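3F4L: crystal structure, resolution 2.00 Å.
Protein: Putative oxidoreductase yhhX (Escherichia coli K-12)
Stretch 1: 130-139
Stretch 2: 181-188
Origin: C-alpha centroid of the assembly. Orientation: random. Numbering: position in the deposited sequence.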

# COMPACT_ATOMS: atom_id res chain seq x y z
N CYS A 130 6.82 -5.12 -17.99
CA CYS A 130 6.17 -5.38 -16.71
C CYS A 130 4.69 -4.97 -16.78
O CYS A 130 3.79 -5.75 -16.44
CB CYS A 130 6.88 -4.62 -15.59
SG CYS A 130 7.39 -2.93 -16.02
N PHE A 131 4.46 -3.74 -17.22
CA PHE A 131 3.11 -3.22 -17.36
C PHE A 131 2.28 -4.05 -18.33
O PHE A 131 1.14 -4.44 -18.02
CB PHE A 131 3.17 -1.77 -17.85
CG PHE A 131 1.84 -1.20 -18.20
CD1 PHE A 131 0.87 -1.01 -17.23
CD2 PHE A 131 1.53 -0.91 -19.53
CE1 PHE A 131 -0.39 -0.52 -17.57
CE2 PHE A 131 0.26 -0.42 -19.88
CZ PHE A 131 -0.70 -0.23 -18.90
N LEU A 132 2.83 -4.35 -19.51
CA LEU A 132 2.09 -5.13 -20.49
C LEU A 132 1.69 -6.51 -19.97
O LEU A 132 0.64 -7.04 -20.34
CB LEU A 132 2.88 -5.28 -21.79
CG LEU A 132 3.13 -4.02 -22.62
CD1 LEU A 132 4.02 -4.38 -23.80
CD2 LEU A 132 1.82 -3.42 -23.10
N THR A 133 2.53 -7.10 -19.12
CA THR A 133 2.21 -8.41 -18.57
C THR A 133 1.02 -8.26 -17.61
O THR A 133 0.11 -9.06 -17.62
CB THR A 133 3.41 -9.03 -17.79
OG1 THR A 133 4.59 -9.02 -18.62
CG2 THR A 133 3.10 -10.48 -17.42
N ALA A 134 1.04 -7.21 -16.79
CA ALA A 134 -0.06 -6.98 -15.86
C ALA A 134 -1.35 -6.71 -16.64
O ALA A 134 -2.43 -7.19 -16.27
CB ALA A 134 0.27 -5.81 -14.95
N LYS A 135 -1.23 -5.95 -17.73
CA LYS A 135 -2.37 -5.63 -18.58
C LYS A 135 -2.95 -6.93 -19.16
O LYS A 135 -4.16 -7.13 -19.16
CB LYS A 135 -1.93 -4.68 -19.72
CG LYS A 135 -3.05 -4.19 -20.64
CD LYS A 135 -2.56 -3.08 -21.59
CE LYS A 135 -3.60 -2.69 -22.65
NZ LYS A 135 -3.95 -3.86 -23.51
N LYS A 136 -2.07 -7.80 -19.63
CA LYS A 136 -2.53 -9.06 -20.20
C LYS A 136 -3.27 -9.85 -19.12
O LYS A 136 -4.35 -10.39 -19.38
CB LYS A 136 -1.33 -9.87 -20.74
CG LYS A 136 -1.72 -11.21 -21.37
CD LYS A 136 -0.48 -11.94 -21.87
CE LYS A 136 -0.78 -13.40 -22.22
NZ LYS A 136 -1.11 -14.21 -21.00
N ALA A 137 -2.69 -9.92 -17.93
CA ALA A 137 -3.32 -10.63 -16.82
C ALA A 137 -4.69 -10.03 -16.54
O ALA A 137 -5.69 -10.75 -16.44
CB ALA A 137 -2.44 -10.56 -15.57
N ILE A 138 -4.76 -8.71 -16.41
CA ILE A 138 -6.04 -8.06 -16.16
C ILE A 138 -7.05 -8.38 -17.26
O ILE A 138 -8.19 -8.76 -16.98
CB ILE A 138 -5.87 -6.52 -16.03
CG1 ILE A 138 -5.14 -6.20 -14.73
CG2 ILE A 138 -7.23 -5.83 -16.05
CD1 ILE A 138 -4.74 -4.74 -14.59
N GLU A 139 -6.62 -8.26 -18.51
CA GLU A 139 -7.51 -8.51 -19.64
C GLU A 139 -7.81 -9.98 -19.90
O GLU A 139 -8.66 -10.29 -20.73
CB GLU A 139 -6.94 -7.87 -20.92
CG GLU A 139 -6.67 -6.37 -20.80
CD GLU A 139 -6.23 -5.73 -22.12
OE1 GLU A 139 -5.65 -6.43 -22.97
OE2 GLU A 139 -6.45 -4.51 -22.29
N ASP A 181 -0.15 7.41 -15.63
CA ASP A 181 -0.61 7.28 -17.01
C ASP A 181 -0.96 5.82 -17.32
O ASP A 181 -1.94 5.54 -18.00
CB ASP A 181 0.47 7.74 -17.99
CG ASP A 181 0.11 7.44 -19.43
OD1 ASP A 181 -0.75 8.17 -19.99
OD2 ASP A 181 0.67 6.48 -19.99
N GLN A 182 -0.16 4.89 -16.81
CA GLN A 182 -0.43 3.47 -17.04
C GLN A 182 -1.78 3.09 -16.43
O GLN A 182 -2.58 2.39 -17.06
CB GLN A 182 0.66 2.60 -16.40
CG GLN A 182 2.03 2.76 -17.03
CD GLN A 182 3.09 1.90 -16.35
OE1 GLN A 182 3.13 1.81 -15.13
NE2 GLN A 182 3.97 1.28 -17.15
N ILE A 183 -2.04 3.55 -15.21
CA ILE A 183 -3.31 3.24 -14.55
C ILE A 183 -4.47 3.86 -15.32
O ILE A 183 -5.50 3.23 -15.55
CB ILE A 183 -3.33 3.74 -13.07
CG1 ILE A 183 -2.26 3.02 -12.26
CG2 ILE A 183 -4.70 3.52 -12.46
CD1 ILE A 183 -2.31 1.48 -12.39
N ILE A 184 -4.28 5.11 -15.73
CA ILE A 184 -5.32 5.81 -16.48
C ILE A 184 -5.61 5.11 -17.81
O ILE A 184 -6.77 5.01 -18.22
CB ILE A 184 -4.90 7.30 -16.69
CG1 ILE A 184 -4.99 8.04 -15.35
CG2 ILE A 184 -5.77 7.95 -17.74
CD1 ILE A 184 -4.29 9.37 -15.32
N SER A 185 -4.58 4.61 -18.49
CA SER A 185 -4.79 3.93 -19.76
C SER A 185 -5.62 2.65 -19.57
O SER A 185 -6.26 2.19 -20.51
CB SER A 185 -3.46 3.57 -20.42
OG SER A 185 -2.89 2.42 -19.81
N LEU A 186 -5.61 2.08 -18.37
CA LEU A 186 -6.36 0.85 -18.10
C LEU A 186 -7.78 1.09 -17.61
O LEU A 186 -8.72 0.40 -18.01
CB LEU A 186 -5.68 0.01 -17.01
CG LEU A 186 -4.25 -0.51 -17.19
CD1 LEU A 186 -3.79 -1.23 -15.92
CD2 LEU A 186 -4.21 -1.44 -18.38
N PHE A 187 -7.92 2.07 -16.72
CA PHE A 187 -9.19 2.35 -16.09
C PHE A 187 -9.85 3.69 -16.37
O PHE A 187 -11.01 3.87 -16.06
CB PHE A 187 -9.04 2.15 -14.58
CG PHE A 187 -8.43 0.81 -14.21
CD1 PHE A 187 -9.06 -0.37 -14.56
CD2 PHE A 187 -7.23 0.75 -13.51
CE1 PHE A 187 -8.50 -1.60 -14.22
CE2 PHE A 187 -6.66 -0.48 -13.17
CZ PHE A 187 -7.30 -1.66 -13.52
N GLY A 188 -9.11 4.63 -16.93
CA GLY A 188 -9.71 5.92 -17.24
C GLY A 188 -9.60 6.98 -16.16
O GLY A 188 -8.59 7.08 -15.46

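How do the two backbones lie against each other? Both stretches are helical, and their N-to-C directions differ by only 24°, so they run side by side in nearly the same sense. The axes come no closer than 11.7 Å, a wide spacing that leaves room for large side chains between them. The register advances in step: Phe131 CA lies 7.6 Å from Gln182 CA, and one helical turn later Lys135 CA lies 7.6 Å from Leu186 CA. No hydrogen bond crosses the gap, and the contact rests on packing; the backbone bonds stay within each helix, as in the 2.8 Å bond from Lys135 N to Phe131 O.

What does Phe131 do at the start of the contact? Its CA-to-CB bond points toward the second helix, and with chi1 in the t well its ring reaches across to that helix. Gln182 covers one face: its CG sits 4.1 Å from the ring centroid, 15° off the ring normal, a CH-pi contact in which the aliphatic part of a polar side chain lies against the aromatic cloud. The amide end reaches back along Phe131, bringing Gln182 NE2 to 3.2 Å from Phe131 CB, while NE2 finds its hydrogen bond elsewhere in the structure. At the ring tip, Phe131 CZ lies 3.7 Å from Leu186 CD2 and 3.6 Å from Ser185 OG. That hydroxyl donates to its own helix, with Ser185 OG 2.8 Å from Gln182 O, so its approach to the ring is a packing contact.

How can a lysine belong to this apolar seam? Lys135 contributes its methylene chain, with CG 3.7 Å from Leu186 CD2. The same leucine methyl thus touches both Phe131 and Lys135, residues one turn apart. The chain is extended through chi3, and its charged end forms a salt bridge within its own helix, Lys135 NZ to Glu139 OE2 at 2.9 Å. The ammonium is therefore paired with a carboxylate while the methylenes pack.

What closes the contact at the far end? The CA-to-CB bond of Ile138 points toward the second helix, and its CD1 meets Leu186 CD1 at 3.9 Å and Phe187 CZ at 4.1 Å. These are van der Waals contacts among apolar groups. Leu186 is central to the arrangement, since its two methyls touch three side chains of the first helix, CD2 meeting Phe131 and Lys135 and CD1 meeting Ile138. Beyond Phe187 the second helix gives way at Gly188, whose positive phi suits a residue without a CB: an ideal CB there would be jammed against the preceding carbonyl oxygen.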